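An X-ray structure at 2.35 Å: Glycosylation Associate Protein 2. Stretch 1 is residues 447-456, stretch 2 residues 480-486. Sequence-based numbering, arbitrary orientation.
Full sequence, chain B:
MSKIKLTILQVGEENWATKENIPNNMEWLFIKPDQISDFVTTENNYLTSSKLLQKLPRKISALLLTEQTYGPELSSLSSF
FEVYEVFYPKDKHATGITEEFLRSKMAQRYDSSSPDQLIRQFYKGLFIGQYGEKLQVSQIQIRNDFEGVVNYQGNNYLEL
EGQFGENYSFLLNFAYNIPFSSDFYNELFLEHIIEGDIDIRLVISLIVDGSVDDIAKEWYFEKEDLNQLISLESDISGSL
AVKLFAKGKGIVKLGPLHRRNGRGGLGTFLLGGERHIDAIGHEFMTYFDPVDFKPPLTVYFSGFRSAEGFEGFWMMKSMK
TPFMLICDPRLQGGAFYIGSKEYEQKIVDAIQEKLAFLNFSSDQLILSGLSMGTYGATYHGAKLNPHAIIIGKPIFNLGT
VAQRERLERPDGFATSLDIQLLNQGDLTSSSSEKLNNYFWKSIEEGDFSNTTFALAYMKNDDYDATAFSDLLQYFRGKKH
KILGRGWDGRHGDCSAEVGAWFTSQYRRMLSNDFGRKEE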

# COMPACT_ATOMS: atom_id res chain seq x y z
N ASP B 447 -19.11 -4.66 17.49
CA ASP B 447 -19.56 -3.62 18.40
C ASP B 447 -19.52 -2.28 17.67
O ASP B 447 -18.44 -1.73 17.46
CB ASP B 447 -18.71 -3.56 19.66
CG ASP B 447 -19.24 -2.56 20.68
OD1 ASP B 447 -20.14 -1.75 20.35
OD2 ASP B 447 -18.75 -2.58 21.83
N PHE B 448 -20.70 -1.75 17.34
CA PHE B 448 -20.84 -0.44 16.72
C PHE B 448 -21.51 0.56 17.66
O PHE B 448 -22.27 1.43 17.23
CB PHE B 448 -21.62 -0.56 15.41
CG PHE B 448 -20.91 -1.38 14.37
CD1 PHE B 448 -20.99 -2.77 14.40
CD2 PHE B 448 -20.15 -0.77 13.40
CE1 PHE B 448 -20.33 -3.53 13.45
CE2 PHE B 448 -19.48 -1.52 12.44
CZ PHE B 448 -19.57 -2.91 12.46
N SER B 449 -21.21 0.46 18.96
CA SER B 449 -21.85 1.34 19.94
C SER B 449 -21.50 2.80 19.68
O SER B 449 -22.37 3.68 19.77
CB SER B 449 -21.46 0.92 21.35
OG SER B 449 -20.13 1.27 21.66
N ASN B 450 -20.24 3.09 19.35
CA ASN B 450 -19.81 4.45 19.07
C ASN B 450 -20.24 4.96 17.70
O ASN B 450 -20.03 6.14 17.42
CB ASN B 450 -18.29 4.56 19.17
CG ASN B 450 -17.78 4.53 20.59
OD1 ASN B 450 -18.53 4.82 21.53
ND2 ASN B 450 -16.51 4.19 20.77
N THR B 451 -20.83 4.11 16.86
CA THR B 451 -20.78 4.30 15.41
C THR B 451 -22.05 4.91 14.83
O THR B 451 -23.16 4.49 15.15
CB THR B 451 -20.51 2.97 14.69
OG1 THR B 451 -19.52 2.21 15.39
CG2 THR B 451 -20.04 3.23 13.28
N THR B 452 -21.85 5.88 13.93
CA THR B 452 -22.87 6.36 13.00
C THR B 452 -22.46 6.01 11.57
O THR B 452 -21.28 6.09 11.23
CB THR B 452 -23.05 7.88 13.13
OG1 THR B 452 -23.20 8.24 14.51
CG2 THR B 452 -24.24 8.37 12.32
N PHE B 453 -23.43 5.64 10.72
CA PHE B 453 -23.14 5.27 9.33
C PHE B 453 -23.64 6.34 8.37
O PHE B 453 -24.83 6.66 8.36
CB PHE B 453 -23.77 3.93 8.96
CG PHE B 453 -23.15 2.75 9.64
CD1 PHE B 453 -23.54 2.38 10.92
CD2 PHE B 453 -22.18 1.99 9.00
CE1 PHE B 453 -22.97 1.29 11.55
CE2 PHE B 453 -21.60 0.90 9.63
CZ PHE B 453 -22.00 0.54 10.90
N ALA B 454 -22.73 6.88 7.57
CA ALA B 454 -23.08 7.70 6.42
C ALA B 454 -22.99 6.81 5.19
O ALA B 454 -21.90 6.32 4.86
CB ALA B 454 -22.15 8.90 6.28
N LEU B 455 -24.11 6.59 4.53
CA LEU B 455 -24.20 5.55 3.52
C LEU B 455 -24.83 6.11 2.27
O LEU B 455 -25.95 6.62 2.31
CB LEU B 455 -25.00 4.37 4.06
CG LEU B 455 -24.85 3.03 3.37
CD1 LEU B 455 -25.10 1.95 4.41
CD2 LEU B 455 -25.85 2.93 2.23
N ALA B 456 -24.11 6.03 1.15
CA ALA B 456 -24.69 6.27 -0.16
C ALA B 456 -24.77 4.95 -0.90
O ALA B 456 -23.84 4.13 -0.83
CB ALA B 456 -23.86 7.28 -0.95
N HIS B 480 -31.72 5.97 14.00
CA HIS B 480 -30.83 7.08 13.68
C HIS B 480 -29.43 6.63 13.26
O HIS B 480 -28.71 7.42 12.63
CB HIS B 480 -30.71 7.98 14.90
CG HIS B 480 -30.30 7.25 16.13
ND1 HIS B 480 -31.15 6.42 16.82
CD2 HIS B 480 -29.11 7.19 16.78
CE1 HIS B 480 -30.52 5.89 17.85
NE2 HIS B 480 -29.28 6.34 17.85
N LYS B 481 -29.02 5.41 13.61
CA LYS B 481 -27.61 5.06 13.49
C LYS B 481 -27.14 4.97 12.04
O LYS B 481 -25.96 5.20 11.76
CB LYS B 481 -27.32 3.75 14.23
CG LYS B 481 -26.70 3.96 15.62
CD LYS B 481 -26.01 2.70 16.13
CE LYS B 481 -25.19 2.99 17.39
NZ LYS B 481 -26.02 3.49 18.53
N ILE B 482 -28.04 4.67 11.10
CA ILE B 482 -27.69 4.55 9.68
C ILE B 482 -28.40 5.63 8.90
O ILE B 482 -29.63 5.59 8.76
CB ILE B 482 -28.04 3.18 9.11
CG1 ILE B 482 -27.14 2.14 9.69
CG2 ILE B 482 -27.85 3.14 7.62
CD1 ILE B 482 -27.94 1.07 10.25
N LEU B 483 -27.64 6.53 8.32
CA LEU B 483 -28.17 7.58 7.46
C LEU B 483 -27.94 7.17 6.01
O LEU B 483 -26.82 7.29 5.50
CB LEU B 483 -27.49 8.91 7.77
CG LEU B 483 -27.58 9.46 9.19
CD1 LEU B 483 -27.59 10.98 9.14
CD2 LEU B 483 -28.81 8.95 9.93
N GLY B 484 -28.99 6.68 5.36
CA GLY B 484 -28.90 6.40 3.95
C GLY B 484 -29.06 7.66 3.11
O GLY B 484 -29.50 8.70 3.58
N ARG B 485 -28.66 7.54 1.84
CA ARG B 485 -28.97 8.55 0.83
C ARG B 485 -28.86 7.82 -0.51
O ARG B 485 -27.78 7.73 -1.09
CB ARG B 485 -28.06 9.76 0.87
CG ARG B 485 -28.16 10.63 -0.38
CD ARG B 485 -27.93 12.12 -0.14
NE ARG B 485 -27.88 12.84 -1.41
CZ ARG B 485 -27.49 14.11 -1.55
NH1 ARG B 485 -27.12 14.82 -0.50
NH2 ARG B 485 -27.48 14.65 -2.76
N GLY B 486 -29.99 7.27 -0.97
CA GLY B 486 -29.98 6.50 -2.19
C GLY B 486 -29.94 7.37 -3.43
O GLY B 486 -30.46 8.49 -3.47

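The two stretches meet as neighbouring parallel strands, 452-456 beside 482-486, with their axes 4.8 Å apart at closest approach and their N-to-C directions 14° apart. Phe-453 lies opposite Ile-482 and Ala-454 opposite Leu-483.

Backbone hydrogen bonds hold this register. In a parallel pair, a residue on one strand bonds to the residues before and after its partner on the other. Phe-453 does exactly this: its N donates to Lys-481 O (2.8 Å), and its O accepts from Leu-483 N (2.8 Å), both nearly straight. Leu-455 continues the pattern, with its N reaching Leu-483 O at 3.0 Å, but the bond from Arg-485 N to Leu-455 O, although 2.9 Å long, is bent to 118° and weak. CA-H...O contacts supplement the ladder: Thr-452 CA lies 3.5 Å from Lys-481 O, and Gly-484 CA 3.4 Å from Leu-455 O.

Apolar packing occupies the buried face that carries Phe-453, Leu-455 and Ile-482. Phe-453 CD1 touches Ile-482 CG1 at 3.8 Å, and Leu-455 CD1 approaches Ile-482 CG2 more loosely, at 4.4 Å. Bulky hydrocarbon side chains suit this face because their burial removes apolar surface from water without leaving polar groups unpaired. Ala-454 and Leu-483 point to the other face, where the small methyl of Ala-454 makes little contact with the opposite strand.

Before the first strand, a type I turn from Phe-448 to Thr-451 is closed by Thr-451 N bonding to Phe-448 O (3.1 Å); Ser-449 N also bonds to Asp-447 OD1 (2.8 Å). The long Lys-481 side chain reaches this turn, placing CE 3.3 Å from Phe-448 O and 3.4 Å from Thr-451 O. These are van der Waals contacts, although a methylene next to a charged amine is polarised enough to sit comfortably beside carbonyl oxygens.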